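PDB 3IWG: acetyltransferase, GNAT family from Colwellia psychrerythraea, which probably transfers acyl groups from a coenzyme A thioester to an acceptor not yet identified, as members of the GNAT acetyltransferase family generally do. Local coordinates for residues M212-S217 / G222-V227; V227-T232 / A258-T263; C244-E247 / A252-K255; T156-N161 / Q167-Y172; C59-G64 / G99-T104. All blocks are in the same frame, centred on the assembly; numbering follows the deposited sequence.

In the fold
Along the chain the order is contact 5, contact 4, contact 1, and then contact 2 with contact 3 nested inside its loop. Contact 5 belongs to the first GNAT-like region and the other four to the second. The centres of contacts 1 and 5 lie about 31 Å apart on opposite sides of the chain's centre. Contacts 1 and 2 share helix 223-237 and V227, contacts 2 and 3 share helix 251-259, and these three centres lie 11 to 12 Å from one another. Contact 4, about 17 Å from contact 1, touches it through strand 207-214, which thus has helices on both faces. This fits a chain with two acetyltransferase-like regions in tandem.

Contact 1 of 5, residues M212-S217 / G222-V227; sequences MIVAQS and GIAKKV. With SO4 (sulfate ion), chain C.
V214 and A224 meet at the narrow point between strand 207-214 and helix 223-237, where their CA atoms are 6.2 Å apart. The small methyl of alanine lets the helix come this near: V214 CG2 lies 3.7 Å from A224 CB. The other branch of the valine, CG1, stands anti to the backbone N (chi1 173°) and lies 4.2 Å from I223 CB, so one methyl meets A224 and the other I223. Branched and compact, V214 suits the narrow place opposite A224. Packing continues to V227, whose CG1 is 3.9 Å from M212 CB, the two side chains crossing obliquely.

These elements form the strand-loop-helix core of the GNAT fold, with strand and helix axes 8.6 Å apart and running nearly antiparallel at 150°. R219, G220, G222 and A224 fit the family signature Q/R-x-x-G-x-G/A, and G222, at the N-cap, has a positive phi that glycine adopts easily. Against V214 and A224, at the N-terminus of the helix, sits a sulfate, probably from the crystallisation liquor. A224 N donates to its O3 at 3.0 Å (157°), and R219 NH1 and G220 N bind it too. The anion probably marks where the pyrophosphate of acetyl-CoA would lie in relatives, held by main-chain N-H groups and R219 at the helix N-terminus, whose dipole probably adds to the attraction.

The selenium end is looser. M212, present as selenomethionine, bends at its second and third torsions and carries SE away, leaving it 4.4 Å from A224 CB.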
# COMPACT_ATOMS: atom_id res chain seq x y z
N MSE A 212 -15.50 8.40 -1.56
CA MSE A 212 -15.17 9.60 -2.30
C MSE A 212 -14.52 10.66 -1.40
O MSE A 212 -14.73 10.70 -0.19
CB MSE A 212 -16.37 10.28 -2.96
CG MSE A 212 -17.71 9.65 -2.80
SE MSE A 212 -18.65 10.15 -1.21
CE MSE A 212 -18.17 8.78 0.05
N ILE A 213 -13.74 11.53 -2.06
CA ILE A 213 -13.25 12.75 -1.46
C ILE A 213 -13.51 13.90 -2.41
O ILE A 213 -13.09 13.88 -3.57
CB ILE A 213 -11.70 12.70 -1.24
CG1 ILE A 213 -11.26 11.49 -0.40
CG2 ILE A 213 -11.25 13.99 -0.62
CD1 ILE A 213 -9.62 11.27 -0.39
N VAL A 214 -14.19 14.92 -1.91
CA VAL A 214 -14.46 16.12 -2.70
C VAL A 214 -13.47 17.14 -2.29
O VAL A 214 -13.20 17.26 -1.11
CB VAL A 214 -15.87 16.70 -2.43
CG1 VAL A 214 -16.04 18.06 -3.15
CG2 VAL A 214 -16.90 15.74 -2.85
N ALA A 215 -12.91 17.86 -3.25
CA ALA A 215 -11.96 18.93 -2.90
C ALA A 215 -12.62 19.88 -1.92
O ALA A 215 -13.77 20.31 -2.10
CB ALA A 215 -11.49 19.70 -4.12
N GLN A 216 -11.88 20.20 -0.87
CA GLN A 216 -12.37 21.11 0.17
C GLN A 216 -12.66 22.50 -0.40
O GLN A 216 -13.39 23.25 0.20
CB GLN A 216 -11.36 21.21 1.32
CG GLN A 216 -11.90 21.72 2.66
CD GLN A 216 -13.34 21.20 3.03
OE1 GLN A 216 -13.64 19.98 2.93
NE2 GLN A 216 -14.24 22.14 3.44
N SER A 217 -12.08 22.81 -1.55
CA SER A 217 -12.37 24.07 -2.27
C SER A 217 -13.70 24.08 -3.06
O SER A 217 -14.04 25.08 -3.68
CB SER A 217 -11.23 24.38 -3.23
OG SER A 217 -11.05 23.30 -4.10
N GLY A 222 -22.51 20.01 -5.03
CA GLY A 222 -23.20 18.82 -5.49
C GLY A 222 -22.29 17.74 -6.02
O GLY A 222 -22.76 16.74 -6.54
N ILE A 223 -20.99 17.89 -5.81
CA ILE A 223 -20.05 17.04 -6.49
C ILE A 223 -20.12 15.65 -5.94
O ILE A 223 -20.11 14.70 -6.73
CB ILE A 223 -18.66 17.59 -6.41
CG1 ILE A 223 -18.61 18.94 -7.15
CG2 ILE A 223 -17.63 16.58 -7.00
CD1 ILE A 223 -17.20 19.52 -7.38
N ALA A 224 -20.25 15.47 -4.62
CA ALA A 224 -20.16 14.10 -4.06
C ALA A 224 -21.34 13.27 -4.61
O ALA A 224 -21.16 12.11 -4.97
CB ALA A 224 -20.15 14.09 -2.55
N LYS A 225 -22.53 13.86 -4.69
CA LYS A 225 -23.64 13.12 -5.23
C LYS A 225 -23.31 12.56 -6.61
O LYS A 225 -23.55 11.39 -6.88
CB LYS A 225 -24.88 13.97 -5.32
CG LYS A 225 -26.08 13.23 -5.87
CD LYS A 225 -27.31 14.14 -5.84
CE LYS A 225 -28.60 13.44 -6.40
NZ LYS A 225 -28.93 13.72 -7.84
N LYS A 226 -22.73 13.41 -7.45
CA LYS A 226 -22.47 13.03 -8.81
C LYS A 226 -21.43 11.93 -8.90
O LYS A 226 -21.49 11.07 -9.80
CB LYS A 226 -22.02 14.24 -9.59
CG LYS A 226 -23.08 15.32 -9.69
CD LYS A 226 -22.96 16.08 -10.99
CE LYS A 226 -22.50 17.53 -10.87
NZ LYS A 226 -23.66 18.41 -11.16
N VAL A 227 -20.48 11.95 -7.96
CA VAL A 227 -19.38 11.00 -7.94
C VAL A 227 -19.94 9.65 -7.57
O VAL A 227 -19.69 8.65 -8.24
CB VAL A 227 -18.25 11.43 -6.96
CG1 VAL A 227 -17.24 10.35 -6.79
CG2 VAL A 227 -17.58 12.67 -7.47
S SO4 C . -20.37 17.82 -1.10
O1 SO4 C . -19.81 19.14 -0.82
O2 SO4 C . -19.89 16.80 -0.16
O3 SO4 C . -20.02 17.52 -2.47
O4 SO4 C . -21.85 17.76 -0.94

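Contact 2 of 5, residues V227-T232 / A258-T263; sequences VLTFLT and AHAGFT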
# COMPACT_ATOMS: atom_id res chain seq x y z
N VAL A 227 -20.48 11.95 -7.96
CA VAL A 227 -19.38 11.00 -7.94
C VAL A 227 -19.94 9.65 -7.57
O VAL A 227 -19.69 8.65 -8.24
CB VAL A 227 -18.25 11.43 -6.96
CG1 VAL A 227 -17.24 10.35 -6.79
CG2 VAL A 227 -17.58 12.67 -7.47
N LEU A 228 -20.74 9.64 -6.52
CA LEU A 228 -21.40 8.42 -6.08
C LEU A 228 -22.26 7.84 -7.22
O LEU A 228 -22.24 6.63 -7.47
CB LEU A 228 -22.23 8.72 -4.85
CG LEU A 228 -21.40 8.83 -3.59
CD1 LEU A 228 -22.27 9.36 -2.45
CD2 LEU A 228 -20.90 7.44 -3.22
N THR A 229 -22.96 8.69 -7.96
CA THR A 229 -23.79 8.22 -9.05
C THR A 229 -22.95 7.55 -10.12
O THR A 229 -23.30 6.50 -10.61
CB THR A 229 -24.64 9.35 -9.65
OG1 THR A 229 -25.44 9.92 -8.60
CG2 THR A 229 -25.56 8.82 -10.76
N PHE A 230 -21.81 8.15 -10.48
CA PHE A 230 -20.91 7.52 -11.46
C PHE A 230 -20.43 6.17 -10.96
O PHE A 230 -20.44 5.19 -11.68
CB PHE A 230 -19.68 8.40 -11.67
CG PHE A 230 -18.67 7.82 -12.60
CD1 PHE A 230 -17.69 7.00 -12.13
CD2 PHE A 230 -18.69 8.14 -13.94
CE1 PHE A 230 -16.75 6.46 -12.98
CE2 PHE A 230 -17.74 7.61 -14.81
CZ PHE A 230 -16.77 6.78 -14.32
N LEU A 231 -19.97 6.17 -9.72
CA LEU A 231 -19.33 5.04 -9.15
C LEU A 231 -20.33 3.88 -9.07
O LEU A 231 -19.94 2.71 -9.30
CB LEU A 231 -18.80 5.41 -7.76
CG LEU A 231 -17.52 6.25 -7.65
CD1 LEU A 231 -17.27 6.53 -6.21
CD2 LEU A 231 -16.29 5.57 -8.27
N THR A 232 -21.59 4.19 -8.77
CA THR A 232 -22.68 3.19 -8.74
C THR A 232 -22.91 2.60 -10.13
O THR A 232 -23.08 1.38 -10.27
CB THR A 232 -24.06 3.78 -8.23
OG1 THR A 232 -23.92 4.32 -6.92
CG2 THR A 232 -25.14 2.67 -8.17
N ALA A 258 -27.52 9.83 0.64
CA ALA A 258 -28.95 9.54 0.62
C ALA A 258 -29.52 10.18 -0.65
O ALA A 258 -30.45 9.64 -1.23
CB ALA A 258 -29.61 10.06 1.85
N HIS A 259 -28.94 11.29 -1.11
CA HIS A 259 -29.37 11.87 -2.38
C HIS A 259 -28.99 11.00 -3.57
O HIS A 259 -29.65 11.02 -4.60
CB HIS A 259 -28.77 13.25 -2.62
CG HIS A 259 -29.27 14.32 -1.70
ND1 HIS A 259 -30.51 14.25 -1.08
CD2 HIS A 259 -28.73 15.51 -1.34
CE1 HIS A 259 -30.69 15.34 -0.36
NE2 HIS A 259 -29.62 16.11 -0.49
N ALA A 260 -27.91 10.22 -3.44
CA ALA A 260 -27.47 9.36 -4.53
C ALA A 260 -28.31 8.07 -4.58
O ALA A 260 -27.94 7.14 -5.27
CB ALA A 260 -25.97 9.04 -4.39
N GLY A 261 -29.43 8.01 -3.83
CA GLY A 261 -30.35 6.86 -3.85
C GLY A 261 -29.99 5.70 -2.91
O GLY A 261 -30.46 4.56 -3.09
N PHE A 262 -29.19 5.99 -1.90
CA PHE A 262 -28.84 4.96 -0.91
C PHE A 262 -29.69 5.07 0.34
O PHE A 262 -30.00 6.17 0.76
CB PHE A 262 -27.39 5.12 -0.47
CG PHE A 262 -26.38 4.70 -1.49
CD1 PHE A 262 -26.06 5.51 -2.56
CD2 PHE A 262 -25.70 3.50 -1.36
CE1 PHE A 262 -25.09 5.12 -3.49
CE2 PHE A 262 -24.75 3.11 -2.26
CZ PHE A 262 -24.44 3.92 -3.34
N THR A 263 -30.00 3.94 0.98
CA THR A 263 -30.65 3.93 2.29
C THR A 263 -29.82 3.17 3.31
O THR A 263 -28.95 2.41 2.94
CB THR A 263 -32.02 3.29 2.26
OG1 THR A 263 -31.89 1.94 1.80
CG2 THR A 263 -32.97 4.09 1.34
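L228 opens the contact from helix 223-237, its CB 3.8 Å from the CB of A260, while CD1 of the same leucine approaches that methyl at 4.2 Å. Alanine suits the spot because A260, just past helix 251-259, has its CA only 5.9 Å from that of T229, too near for a bulky group. T229 itself touches lightly, with OG1 4.3 Å from A260 CB; its hydroxyl is engaged by K225 O, one turn back in its own helix.

One turn beyond L228, T232 brings its hydroxyl to the F262 ring, OG1 standing 3.6 Å from CZ in an oblique approach. With OG1 beside its own backbone N (chi1 -58°), the hydroxyl also reaches back to donate to L228 O at 2.9 Å, coming from above the carbonyl plane by 42°. That bond satisfies the hydroxyl's proton, which lets a polar group sit against an aromatic ring at little cost. L228 O accepts the backbone N of T232 as well. On the far segment the A260 methyl lies at the edge of the F262 ring, in its plane, and H129 meets that ring edge-to-face. G261, with positive phi, turns the chain between them. Helix, sharp turn and strand 262-273 set against helix 223-237 are consistent with the α3, α4 and following-strand region of the GNAT fold.

Contact 3 of 5, residues C244-E247 / A252-K255; sequences CSTE and AAQK
T246 and Q254 cross at about a right angle, the threonine methyl CG2 lying 3.7 Å from CG of the glutamine. Beside them T246 faces A253: OG1 is anti to the backbone N (chi1 -169°) and comes within 3.4 Å of A253 CB, which leaves CG2 between the backbone N and the carbonyl carbon, aimed at Q254. A threonine fits here because both its branches border A253 while CG2 goes on to Q254, and the small methyl of A253 suits so close an approach.

Strand 241-247 followed by helix 251-259 is consistent with the β5-α4 pair of GNAT acetyltransferases, and this contact lies just where the chain turns from one to the other. N250 sits ahead of the helix, its OD1 accepting A253 N and its ND2 reaching E247 OE1.

Beyond CG the Q254 chain is extended, carrying its amide past the strand end. NE2 donates to E247 O at 3.0 Å (144°), in the carbonyl plane on a lone pair, with the acceptor only 10° from the amide's own plane. The same NE2 also binds S248 O, so one amide nitrogen holds two consecutive carbonyls of the turn.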
# COMPACT_ATOMS: atom_id res chain seq x y z
N CYS A 244 -21.98 1.62 0.79
CA CYS A 244 -20.96 2.48 1.32
C CYS A 244 -21.20 2.75 2.78
O CYS A 244 -22.26 2.40 3.30
CB CYS A 244 -20.86 3.80 0.52
SG CYS A 244 -22.27 4.79 0.57
N SER A 245 -20.21 3.36 3.43
CA SER A 245 -20.39 3.81 4.81
C SER A 245 -19.80 5.17 5.07
O SER A 245 -19.00 5.63 4.31
CB SER A 245 -19.79 2.82 5.78
OG SER A 245 -18.41 2.75 5.59
N THR A 246 -20.24 5.82 6.13
CA THR A 246 -19.59 7.04 6.56
C THR A 246 -19.76 7.21 8.05
O THR A 246 -20.55 6.52 8.65
CB THR A 246 -20.13 8.24 5.81
OG1 THR A 246 -19.28 9.35 6.08
CG2 THR A 246 -21.57 8.57 6.21
N GLU A 247 -19.02 8.14 8.62
CA GLU A 247 -19.03 8.38 10.06
C GLU A 247 -20.33 9.08 10.46
O GLU A 247 -20.91 9.85 9.68
CB GLU A 247 -17.85 9.24 10.51
CG GLU A 247 -16.45 8.73 10.18
CD GLU A 247 -16.04 8.94 8.67
OE1 GLU A 247 -16.62 9.78 7.92
OE2 GLU A 247 -15.13 8.19 8.23
N ALA A 252 -22.40 16.02 5.71
CA ALA A 252 -22.37 16.25 4.27
C ALA A 252 -22.38 14.91 3.50
O ALA A 252 -23.11 14.74 2.51
CB ALA A 252 -21.19 17.09 3.88
N ALA A 253 -21.61 13.95 4.00
CA ALA A 253 -21.54 12.64 3.37
C ALA A 253 -22.89 11.97 3.38
O ALA A 253 -23.30 11.40 2.37
CB ALA A 253 -20.49 11.72 4.04
N GLN A 254 -23.56 12.02 4.52
CA GLN A 254 -24.82 11.32 4.71
C GLN A 254 -25.83 11.91 3.75
O GLN A 254 -26.59 11.18 3.08
CB GLN A 254 -25.32 11.42 6.15
CG GLN A 254 -24.44 10.63 7.15
CD GLN A 254 -24.75 10.97 8.62
OE1 GLN A 254 -25.90 11.23 8.98
NE2 GLN A 254 -23.74 10.91 9.46
N LYS A 255 -25.82 13.23 3.66
CA LYS A 255 -26.73 13.94 2.78
C LYS A 255 -26.44 13.47 1.33
O LYS A 255 -27.37 13.07 0.66
CB LYS A 255 -26.56 15.47 2.98
CG LYS A 255 -27.56 16.39 2.29
CD LYS A 255 -27.03 17.89 2.24
CE LYS A 255 -28.16 18.95 2.32
NZ LYS A 255 -28.96 19.26 1.05

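Contact 4 of 5, residues T156-N161 / Q167-Y172; sequences TFAAAN and QWLTQY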
# COMPACT_ATOMS: atom_id res chain seq x y z
N THR A 156 -1.37 13.66 -3.15
CA THR A 156 -1.42 15.05 -2.74
C THR A 156 -2.85 15.53 -2.50
O THR A 156 -3.14 16.18 -1.48
CB THR A 156 -0.81 15.91 -3.83
OG1 THR A 156 0.54 15.52 -4.02
CG2 THR A 156 -0.88 17.37 -3.46
N PHE A 157 -3.75 15.22 -3.43
CA PHE A 157 -5.16 15.58 -3.23
C PHE A 157 -5.74 14.99 -1.90
O PHE A 157 -6.32 15.71 -1.08
CB PHE A 157 -5.97 15.14 -4.47
CG PHE A 157 -7.42 15.45 -4.36
CD1 PHE A 157 -8.31 14.47 -3.98
CD2 PHE A 157 -7.89 16.74 -4.62
CE1 PHE A 157 -9.64 14.74 -3.87
CE2 PHE A 157 -9.21 17.02 -4.52
CZ PHE A 157 -10.11 16.02 -4.13
N ALA A 158 -5.52 13.70 -1.65
CA ALA A 158 -6.07 13.11 -0.44
C ALA A 158 -5.36 13.64 0.79
O ALA A 158 -6.02 13.91 1.80
CB ALA A 158 -6.01 11.60 -0.49
N ALA A 159 -4.04 13.79 0.74
CA ALA A 159 -3.30 14.25 1.91
C ALA A 159 -3.82 15.64 2.33
O ALA A 159 -4.09 15.89 3.52
CB ALA A 159 -1.76 14.31 1.63
N ALA A 160 -3.97 16.53 1.34
CA ALA A 160 -4.47 17.88 1.58
C ALA A 160 -5.90 17.87 2.09
O ALA A 160 -6.27 18.71 2.91
CB ALA A 160 -4.35 18.73 0.29
N ASN A 161 -6.73 16.93 1.63
CA ASN A 161 -8.16 16.97 2.01
C ASN A 161 -8.53 16.13 3.19
O ASN A 161 -9.41 16.51 3.91
CB ASN A 161 -9.07 16.62 0.84
CG ASN A 161 -9.16 17.73 -0.14
OD1 ASN A 161 -9.77 18.76 0.14
ND2 ASN A 161 -8.52 17.58 -1.29
N GLN A 167 2.97 8.55 2.75
CA GLN A 167 3.58 7.25 2.54
C GLN A 167 2.47 6.17 2.42
O GLN A 167 2.42 5.37 1.50
CB GLN A 167 4.53 6.88 3.70
CG GLN A 167 5.77 7.78 3.86
CD GLN A 167 6.87 7.43 2.89
OE1 GLN A 167 6.61 7.18 1.69
NE2 GLN A 167 8.11 7.38 3.39
N TRP A 168 1.58 6.19 3.38
CA TRP A 168 0.41 5.30 3.40
C TRP A 168 -0.48 5.41 2.14
O TRP A 168 -0.77 4.41 1.45
CB TRP A 168 -0.40 5.57 4.64
CG TRP A 168 -1.39 4.54 4.87
CD1 TRP A 168 -1.19 3.38 5.54
CD2 TRP A 168 -2.74 4.52 4.42
NE1 TRP A 168 -2.34 2.65 5.56
CE2 TRP A 168 -3.30 3.32 4.86
CE3 TRP A 168 -3.52 5.41 3.66
CZ2 TRP A 168 -4.61 2.98 4.59
CZ3 TRP A 168 -4.80 5.07 3.39
CH2 TRP A 168 -5.35 3.88 3.87
N LEU A 169 -0.89 6.64 1.84
CA LEU A 169 -1.67 6.93 0.62
C LEU A 169 -0.98 6.44 -0.64
O LEU A 169 -1.65 5.93 -1.56
CB LEU A 169 -1.93 8.41 0.51
CG LEU A 169 -3.21 9.08 0.94
CD1 LEU A 169 -4.38 8.19 1.36
CD2 LEU A 169 -2.92 10.18 1.96
N THR A 170 0.34 6.54 -0.68
CA THR A 170 1.07 6.10 -1.86
C THR A 170 0.87 4.60 -2.06
O THR A 170 0.66 4.13 -3.20
CB THR A 170 2.58 6.44 -1.75
OG1 THR A 170 2.73 7.85 -1.52
CG2 THR A 170 3.35 6.07 -3.03
N GLN A 171 0.87 3.84 -0.98
CA GLN A 171 0.64 2.40 -1.12
C GLN A 171 -0.82 2.08 -1.36
O GLN A 171 -1.16 1.29 -2.21
CB GLN A 171 1.14 1.61 0.10
CG GLN A 171 2.71 1.66 0.30
CD GLN A 171 3.51 1.13 -0.89
OE1 GLN A 171 3.21 0.08 -1.46
NE2 GLN A 171 4.55 1.86 -1.24
N TYR A 172 -1.70 2.71 -0.61
CA TYR A 172 -3.13 2.39 -0.72
C TYR A 172 -3.67 2.71 -2.11
O TYR A 172 -4.30 1.88 -2.77
CB TYR A 172 -3.87 3.19 0.30
CG TYR A 172 -5.34 3.05 0.26
CD1 TYR A 172 -5.98 2.01 0.93
CD2 TYR A 172 -6.12 3.97 -0.43
CE1 TYR A 172 -7.37 1.88 0.86
CE2 TYR A 172 -7.48 3.84 -0.52
CZ TYR A 172 -8.10 2.81 0.12
OH TYR A 172 -9.44 2.70 0.06
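L169 reaches from helix 166-178 to the side of helix 151-162 that carries A158 and A159, its CG 4.0 Å from A158 CB. Its CD2 branch lies alongside the next residue, 4.0 Å from A159 N and 4.3 Å from A159 CB, so a single leucine touches two successive alanines. The torsions of L169 lie off the usual staggered values (chi1 -98°), chi2 being nearly eclipsed at -8°, in the orientation that puts CD2 against A159. Small residues suit that surface: alanines at A158 and A159 let CD2 reach the backbone N of A159, with the CA atoms of A159 and L169 7.6 Å apart.

Around this pair come the residues that place it. The leucine's other methyl, CD1, lies at the edge of the W168 ring in its plane, and Y172 CB sits over one face of that indole. A158 also rests on I213 of strand 207-214, which F157 and N161 touch too. N161 is fixed twice over: ND2 donates to F157 O at 2.9 Å (143°), from the face opposite its own backbone N, and stands over one face of the F157 ring, while OD1 accepts Q216 N.

Further out, Y172 OH is hydrogen-bonded to E196, and W168, Q171 and Y172 pack on Q171 of the second subunit. The consecutive helices thus link strands 207-214 and 190-199 to the dimer partner, consistent with the α1-α2 pair that follows the first strand in GNAT folds.

Contact 5 of 5, residues C59-G64 / G99-T104; sequences CVNDDG and GAFVST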
# COMPACT_ATOMS: atom_id res chain seq x y z
N CYS A 59 -11.48 -11.27 17.64
CA CYS A 59 -10.28 -10.42 17.48
C CYS A 59 -10.39 -9.07 18.17
O CYS A 59 -11.47 -8.45 18.24
CB CYS A 59 -9.88 -10.28 16.01
SG CYS A 59 -10.99 -9.39 15.01
N VAL A 60 -9.27 -8.67 18.76
CA VAL A 60 -9.23 -7.45 19.57
C VAL A 60 -8.19 -6.55 18.95
O VAL A 60 -7.05 -6.95 18.75
CB VAL A 60 -8.83 -7.75 21.01
CG1 VAL A 60 -8.77 -6.46 21.88
CG2 VAL A 60 -9.75 -8.83 21.61
N ASN A 61 -8.58 -5.32 18.64
CA ASN A 61 -7.64 -4.37 18.10
C ASN A 61 -6.70 -3.85 19.18
O ASN A 61 -6.77 -4.22 20.35
CB ASN A 61 -8.38 -3.24 17.31
CG ASN A 61 -9.00 -2.15 18.18
OD1 ASN A 61 -8.89 -2.13 19.41
ND2 ASN A 61 -9.68 -1.25 17.53
N ASP A 62 -5.82 -2.96 18.74
CA ASP A 62 -4.81 -2.35 19.59
C ASP A 62 -5.30 -1.50 20.73
O ASP A 62 -4.62 -1.36 21.73
CB ASP A 62 -3.88 -1.50 18.72
CG ASP A 62 -2.70 -2.27 18.25
OD1 ASP A 62 -2.62 -3.48 18.63
OD2 ASP A 62 -1.83 -1.66 17.55
N ASP A 63 -6.46 -0.90 20.56
CA ASP A 63 -7.03 -0.10 21.62
C ASP A 63 -7.75 -0.92 22.64
O ASP A 63 -8.15 -0.37 23.66
CB ASP A 63 -7.93 0.96 21.03
CG ASP A 63 -7.14 1.92 20.17
OD1 ASP A 63 -6.20 2.52 20.73
OD2 ASP A 63 -7.38 2.03 18.94
N GLY A 64 -7.89 -2.23 22.42
CA GLY A 64 -8.62 -3.09 23.36
C GLY A 64 -10.09 -3.31 23.00
O GLY A 64 -10.89 -3.68 23.85
N GLY A 99 -14.07 -2.76 25.19
CA GLY A 99 -15.29 -2.58 24.45
C GLY A 99 -15.38 -3.34 23.16
O GLY A 99 -14.61 -4.26 22.89
N ALA A 100 -16.35 -2.97 22.36
CA ALA A 100 -16.50 -3.66 21.08
C ALA A 100 -17.02 -2.72 20.04
O ALA A 100 -17.72 -1.74 20.37
CB ALA A 100 -17.42 -4.83 21.22
N PHE A 101 -16.64 -3.01 18.80
CA PHE A 101 -17.30 -2.46 17.64
C PHE A 101 -18.04 -3.61 16.98
O PHE A 101 -17.49 -4.72 16.79
CB PHE A 101 -16.31 -1.85 16.62
CG PHE A 101 -15.52 -0.63 17.13
CD1 PHE A 101 -15.99 0.66 16.90
CD2 PHE A 101 -14.32 -0.79 17.79
CE1 PHE A 101 -15.28 1.81 17.34
CE2 PHE A 101 -13.58 0.32 18.23
CZ PHE A 101 -14.05 1.63 18.01
N VAL A 102 -19.27 -3.31 16.58
CA VAL A 102 -20.19 -4.27 16.08
C VAL A 102 -21.27 -3.54 15.31
O VAL A 102 -21.62 -2.43 15.67
CB VAL A 102 -20.81 -5.07 17.24
CG1 VAL A 102 -21.70 -4.18 18.04
CG2 VAL A 102 -21.52 -6.31 16.75
N SER A 103 -21.75 -4.16 14.23
CA SER A 103 -22.88 -3.59 13.52
C SER A 103 -24.17 -4.28 13.86
O SER A 103 -24.20 -5.43 14.29
CB SER A 103 -22.71 -3.62 12.01
OG SER A 103 -22.88 -4.92 11.49
N THR A 104 -25.23 -3.57 13.53
CA THR A 104 -26.56 -4.11 13.58
C THR A 104 -26.83 -5.26 12.63
O THR A 104 -27.95 -5.79 12.64
CB THR A 104 -27.54 -2.98 13.29
OG1 THR A 104 -27.33 -2.49 11.96
CG2 THR A 104 -27.31 -1.84 14.32
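N61 and F101 give the side-chain part of the contact: ND2 of the asparagine lies 4.3 Å from CE2 of the ring, approaching obliquely. The phenylalanine has aromatic company as well, since W35 and Y65 meet its ring with planes inclined at roughly 45° and 55°, so a large flat residue suits its place beside the turn.

Between backbones the approach is also loose, with G64 O 3.6 Å from G99 N. Two glycines face each other here, so no side chain keeps the main chains apart. Each has a partner beyond the contact, G64 pairing with K98 and G99 with L66. This reflects the fold: residues 61-64 turn the hairpin of strands 53-60 and 65-71, and strand 65-71 runs parallel to strand 99-103 with helix 76-87 between them, consistent with the β4-α3-β5 core of a GNAT domain.

Hydrogen bonds hold the turn itself. It is type I from N61 to G64, closed by G64 N to N61 O at 3.1 Å, and the positive phi of G64 is readily met by glycine. A chi1 of 79° swings the N61 amide over the turn, where OD1 accepts Y65 N and takes D63 N weakly at 3.0 Å, which is why asparagine fits the first position.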